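Local coordinates for transcriptional regulator, AsnC family (Agrobacterium tumefaciens str. C58, PDB 3I4P), which probably regulates transcription as a sequence-specific DNA-binding protein of the Lrp/AsnC family and binds calcium, at residues L9-E14 with T145-L149; N60-T64 with R107-D112. All coordinates share one frame. Residue numbers count along the deposited sequence, not the author numbering.

Contact 1. Residues L9-E14 with T145-L149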
loop_
_atom_site.group_PDB
_atom_site.type_symbol
_atom_site.label_atom_id
_atom_site.label_comp_id
_atom_site.label_asym_id
_atom_site.label_seq_id
_atom_site.Cartn_x
_atom_site.Cartn_y
_atom_site.Cartn_z
ATOM N N LEU A 9 -12.731 -35.664 23.442
ATOM C CA LEU A 9 -12.702 -34.779 22.269
ATOM C C LEU A 9 -11.341 -34.697 21.592
ATOM O O LEU A 9 -11.250 -34.587 20.355
ATOM C CB LEU A 9 -13.177 -33.367 22.632
ATOM C CG LEU A 9 -14.645 -33.247 23.055
ATOM C CD1 LEU A 9 -14.960 -31.822 23.539
ATOM C CD2 LEU A 9 -15.596 -33.728 21.955
ATOM N N ARG A 10 -10.281 -34.756 22.380
ATOM C CA ARG A 10 -8.933 -34.676 21.813
ATOM C C ARG A 10 -8.640 -35.854 20.873
ATOM O O ARG A 10 -7.965 -35.695 19.834
ATOM C CB ARG A 10 -7.933 -34.608 22.942
ATOM C CG ARG A 10 -6.468 -34.564 22.559
ATOM C CD ARG A 10 -5.664 -34.078 23.850
ATOM N NE ARG A 10 -5.803 -32.616 24.025
ATOM C CZ ARG A 10 -5.971 -31.958 25.173
ATOM N NH1 ARG A 10 -6.037 -32.609 26.350
ATOM N NH2 ARG A 10 -6.057 -30.620 25.155
ATOM N N ILE A 11 -9.159 -37.028 21.237
ATOM C CA ILE A 11 -9.013 -38.205 20.408
ATOM C C ILE A 11 -10.018 -38.130 19.236
ATOM O O ILE A 11 -9.641 -38.380 18.097
ATOM C CB ILE A 11 -9.196 -39.502 21.203
ATOM C CG1 ILE A 11 -8.132 -39.574 22.320
ATOM C CG2 ILE A 11 -9.133 -40.728 20.257
ATOM C CD1 ILE A 11 -8.371 -40.631 23.372
ATOM N N LEU A 12 -11.267 -37.763 19.518
ATOM C CA LEU A 12 -12.316 -37.750 18.481
ATOM C C LEU A 12 -11.948 -36.821 17.307
ATOM O O LEU A 12 -12.132 -37.182 16.167
ATOM C CB LEU A 12 -13.705 -37.424 19.073
ATOM C CG LEU A 12 -14.385 -38.538 19.893
ATOM C CD1 LEU A 12 -15.743 -38.083 20.372
ATOM C CD2 LEU A 12 -14.533 -39.846 19.100
ATOM N N GLN A 13 -11.352 -35.676 17.600
ATOM C CA GLN A 13 -10.891 -34.731 16.577
ATOM C C GLN A 13 -9.760 -35.285 15.713
ATOM O O GLN A 13 -9.523 -34.782 14.608
ATOM C CB GLN A 13 -10.376 -33.445 17.232
ATOM C CG GLN A 13 -11.418 -32.569 17.825
ATOM C CD GLN A 13 -10.883 -31.153 18.055
ATOM O OE1 GLN A 13 -11.462 -30.177 17.556
ATOM N NE2 GLN A 13 -9.744 -31.042 18.746
ATOM N N GLU A 14 -9.030 -36.256 16.251
ATOM C CA GLU A 14 -7.926 -36.912 15.534
ATOM C C GLU A 14 -8.389 -38.133 14.725
ATOM O O GLU A 14 -7.837 -38.431 13.679
ATOM C CB GLU A 14 -6.811 -37.344 16.511
ATOM C CG GLU A 14 -5.917 -36.209 16.998
ATOM C CD GLU A 14 -5.163 -36.508 18.319
ATOM O OE1 GLU A 14 -5.356 -37.614 18.879
ATOM O OE2 GLU A 14 -4.402 -35.615 18.802
ATOM N N THR A 145 -8.253 -29.830 11.206
ATOM C CA THR A 145 -9.638 -29.557 11.621
ATOM C C THR A 145 -9.786 -29.648 13.150
ATOM O O THR A 145 -10.853 -29.393 13.702
ATOM C CB THR A 145 -10.577 -30.599 10.913
ATOM O OG1 THR A 145 -10.277 -31.924 11.387
ATOM C CG2 THR A 145 -10.370 -30.535 9.392
ATOM N N GLU A 146 -8.692 -30.028 13.815
ATOM C CA GLU A 146 -8.561 -30.002 15.291
ATOM C C GLU A 146 -8.489 -28.574 15.817
ATOM O O GLU A 146 -7.601 -27.793 15.456
ATOM C CB GLU A 146 -7.307 -30.755 15.745
ATOM C CG GLU A 146 -7.353 -32.235 15.387
ATOM C CD GLU A 146 -6.014 -32.940 15.469
ATOM O OE1 GLU A 146 -5.137 -32.473 16.234
ATOM O OE2 GLU A 146 -5.824 -33.974 14.793
ATOM N N LEU A 147 -9.435 -28.242 16.672
ATOM C CA LEU A 147 -9.401 -27.009 17.428
ATOM C C LEU A 147 -8.477 -27.150 18.658
ATOM O O LEU A 147 -8.310 -28.232 19.197
ATOM C CB LEU A 147 -10.828 -26.606 17.845
ATOM C CG LEU A 147 -11.820 -26.376 16.670
ATOM C CD1 LEU A 147 -13.224 -26.089 17.190
ATOM C CD2 LEU A 147 -11.319 -25.250 15.696
ATOM N N PRO A 148 -7.879 -26.028 19.111
ATOM C CA PRO A 148 -7.167 -26.048 20.408
ATOM C C PRO A 148 -8.170 -26.244 21.532
ATOM O O PRO A 148 -9.249 -25.619 21.519
ATOM C CB PRO A 148 -6.505 -24.654 20.472
ATOM C CG PRO A 148 -7.334 -23.763 19.553
ATOM C CD PRO A 148 -7.851 -24.690 18.458
ATOM N N LEU A 149 -7.860 -27.137 22.475
ATOM C CA LEU A 149 -8.819 -27.511 23.496
ATOM C C LEU A 149 -8.418 -26.943 24.868
ATOM O O LEU A 149 -9.138 -27.139 25.861
ATOM C CB LEU A 149 -9.029 -29.038 23.513
ATOM C CG LEU A 149 -9.560 -29.651 22.203
ATOM C CD1 LEU A 149 -9.618 -31.167 22.290
ATOM C CD2 LEU A 149 -10.918 -29.094 21.863
HETATM O O HOH W 1 -11.215 -32.618 13.780
HETATM O O HOH W 2 -12.775 -29.950 15.289
HETATM O O HOH W 3 -7.261 -34.690 12.741
HETATM O O HOH W 4 -2.940 -33.856 17.234
#
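Residues 9-14 lie on helix 3-12, with Leu9 to Leu12 helical, while 145-149, which follows strand 131-143, is an extended tail without regular secondary structure. The two backbones are closest at Gln13 and Glu146, whose CA atoms lie 5.4 Å apart, and diverge to 7.4 Å between the CA atoms of Arg10 and Leu149. The contact illustrates how a C-terminal tail can tie back onto a winged helix-turn-helix DNA-binding domain, here on its first helix. Gln13 does so by treating the tail like a neighbouring strand: its side-chain amide mimics a peptide group, OE1 accepting from Leu147 N at 2.9 Å and NE2 donating to Leu147 O at 3.2 Å, so both polar atoms of one tail residue are met. Leu149 covers the preceding helical turn, its CD1 lying 3.6 Å from Arg10 CA and 4.2 Å from Leu9 CB; Leu9 itself also packs on Ile47 of strand 47-54. The two acidic side chains touch, Glu14 CG lying 3.1 Å from Glu146 OE2, and share a water. Glu14 OE2 and Glu146 OE1 are like charges 4.1 Å apart; Arg49 of the second subunit makes a long, weak ion pair with the Glu146 carboxylate and a weak hydrogen bond to Glu14 O. Between those carboxylates sits water 4, which donates to Glu14 OE2 and to Glu146 OE1, each at 2.8 Å.

Contact 2. Residues N60-T64 with R107-D112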
loop_
_atom_site.group_PDB
_atom_site.type_symbol
_atom_site.label_atom_id
_atom_site.label_comp_id
_atom_site.label_asym_id
_atom_site.label_seq_id
_atom_site.Cartn_x
_atom_site.Cartn_y
_atom_site.Cartn_z
ATOM N N ASN A 60 -7.623 -34.134 -6.887
ATOM C CA ASN A 60 -7.290 -33.104 -7.897
ATOM C C ASN A 60 -7.739 -31.676 -7.537
ATOM O O ASN A 60 -8.203 -30.915 -8.389
ATOM C CB ASN A 60 -7.813 -33.524 -9.290
ATOM C CG ASN A 60 -7.125 -32.777 -10.426
ATOM O OD1 ASN A 60 -5.964 -32.358 -10.309
ATOM N ND2 ASN A 60 -7.844 -32.596 -11.531
ATOM N N THR A 61 -7.577 -31.323 -6.275
ATOM C CA THR A 61 -7.836 -29.957 -5.800
ATOM C C THR A 61 -6.629 -29.411 -5.016
ATOM O O THR A 61 -6.789 -28.859 -3.910
ATOM C CB THR A 61 -9.093 -29.922 -4.933
ATOM O OG1 THR A 61 -8.831 -30.616 -3.724
ATOM C CG2 THR A 61 -10.260 -30.598 -5.647
ATOM N N LYS A 62 -5.432 -29.534 -5.605
ATOM C CA LYS A 62 -4.158 -29.306 -4.880
ATOM C C LYS A 62 -3.740 -27.853 -4.724
ATOM O O LYS A 62 -2.822 -27.572 -3.953
ATOM C CB LYS A 62 -2.991 -30.083 -5.527
ATOM C CG LYS A 62 -2.463 -29.486 -6.828
ATOM C CD LYS A 62 -1.567 -30.465 -7.653
ATOM C CE LYS A 62 -1.179 -29.868 -9.053
ATOM N NZ LYS A 62 -2.314 -29.738 -10.101
ATOM N N VAL A 63 -4.366 -26.934 -5.469
ATOM C CA VAL A 63 -4.016 -25.500 -5.371
ATOM C C VAL A 63 -5.018 -24.814 -4.434
ATOM O O VAL A 63 -6.228 -25.025 -4.524
ATOM C CB VAL A 63 -3.959 -24.798 -6.753
ATOM C CG1 VAL A 63 -3.799 -23.256 -6.579
ATOM C CG2 VAL A 63 -2.829 -25.395 -7.632
ATOM N N THR A 64 -4.485 -24.041 -3.499
ATOM C CA THR A 64 -5.250 -23.142 -2.650
ATOM C C THR A 64 -5.012 -21.689 -3.098
ATOM O O THR A 64 -3.889 -21.254 -3.295
ATOM C CB THR A 64 -4.827 -23.262 -1.148
ATOM O OG1 THR A 64 -5.137 -24.572 -0.670
ATOM C CG2 THR A 64 -5.545 -22.254 -0.302
ATOM N N ARG A 107 -11.098 -18.830 1.015
ATOM C CA ARG A 107 -10.153 -19.876 0.610
ATOM C C ARG A 107 -10.803 -20.778 -0.418
ATOM O O ARG A 107 -11.887 -21.335 -0.174
ATOM C CB ARG A 107 -9.714 -20.744 1.775
ATOM C CG ARG A 107 -8.587 -21.652 1.388
ATOM C CD ARG A 107 -7.855 -22.285 2.578
ATOM N NE ARG A 107 -8.551 -23.460 3.087
ATOM C CZ ARG A 107 -8.462 -24.717 2.632
ATOM N NH1 ARG A 107 -9.173 -25.664 3.228
ATOM N NH2 ARG A 107 -7.712 -25.055 1.606
ATOM N N VAL A 108 -10.129 -20.904 -1.555
ATOM C CA VAL A 108 -10.647 -21.603 -2.737
ATOM C C VAL A 108 -9.662 -22.707 -3.067
ATOM O O VAL A 108 -8.451 -22.502 -2.978
ATOM C CB VAL A 108 -10.815 -20.608 -3.966
ATOM C CG1 VAL A 108 -11.079 -21.354 -5.308
ATOM C CG2 VAL A 108 -11.909 -19.549 -3.657
ATOM N N VAL A 109 -10.179 -23.879 -3.417
ATOM C CA VAL A 109 -9.330 -25.003 -3.869
ATOM C C VAL A 109 -9.734 -25.447 -5.313
ATOM O O VAL A 109 -10.925 -25.537 -5.670
ATOM C CB VAL A 109 -9.324 -26.185 -2.838
ATOM C CG1 VAL A 109 -8.758 -25.706 -1.440
ATOM C CG2 VAL A 109 -10.703 -26.750 -2.674
ATOM N N VAL A 110 -8.701 -25.706 -6.121
ATOM C CA VAL A 110 -8.809 -26.026 -7.540
ATOM C C VAL A 110 -7.540 -26.834 -7.901
ATOM O O VAL A 110 -6.569 -26.841 -7.125
ATOM C CB VAL A 110 -8.934 -24.732 -8.435
ATOM C CG1 VAL A 110 -10.315 -24.077 -8.282
ATOM C CG2 VAL A 110 -7.815 -23.731 -8.150
ATOM N N PRO A 111 -7.534 -27.513 -9.077
ATOM C CA PRO A 111 -6.311 -28.239 -9.511
ATOM C C PRO A 111 -5.174 -27.343 -10.020
ATOM O O PRO A 111 -3.996 -27.701 -9.880
ATOM C CB PRO A 111 -6.811 -29.138 -10.648
ATOM C CG PRO A 111 -8.073 -28.455 -11.139
ATOM C CD PRO A 111 -8.699 -27.856 -9.911
ATOM N N ASP A 112 -5.522 -26.202 -10.607
ATOM C CA ASP A 112 -4.529 -25.373 -11.318
ATOM C C ASP A 112 -5.029 -23.943 -11.561
ATOM O O ASP A 112 -6.190 -23.638 -11.278
ATOM C CB ASP A 112 -4.086 -26.039 -12.639
ATOM C CG ASP A 112 -5.257 -26.441 -13.551
ATOM O OD1 ASP A 112 -6.318 -25.777 -13.566
ATOM O OD2 ASP A 112 -5.090 -27.449 -14.288
#
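An antiparallel strand pairing, largely buried, joins the start of strand 63-70 to the end of strand 104-110, the two central strands of the four-stranded sheet. Val63 and Val110 form a hydrogen-bonded pair: Val63 N donates to Val110 O at 2.8 Å and Val110 N to Val63 O at 3.0 Å. Thr64 and Val109 follow as a non-hydrogen-bonded pair, where CA-H...O contacts bring Val109 CA within 3.2 Å of Val63 O and Thr64 CA within 3.3 Å of Val108 O. Regular pairing gives way at Lys62, which faces Val110 together with Val63 in a classic beta bulge. The sheet belongs to the Lrp/AsnC ligand-binding domain, an alpha/beta fold of the dimeric alpha-beta barrel clan, and Val110 shares its face with Val63 while packing on Ala115 and Tyr116 of helix 113-126. From the bulge itself the Lys62 side chain extends so that NZ donates to Pro111 O at 2.7 Å. Asn60 O approaches Pro111 CB to 3.2 Å, and Asn60 ND2 is hydrogen-bonded to Tyr151 O of the second subunit. Asp112 then serves as N-cap of helix 113-126, its OD1 accepting from Ala115 N.

The two contacts are nested: contact 2 lies within the chain loop that contact 1 closes across 130 intervening residues. Their centres are 25 Å apart, and even their nearest atoms remain about 8 Å from each other. Contact 1 brings helix 3-12 in the DNA-binding domain against the tail after strand 131-143, whereas contact 2 lies inside the sheet of the ligand-binding domain, to which that strand also belongs. The second subunit connects them: its Val109 packs on Pro148 and its Val59 on Leu147, while the tail of that subunit returns Leu147 and Pro148 to Thr61 and Val109 here. The packing is thus reciprocal, consistent with the two domains being linked through the subunit interface.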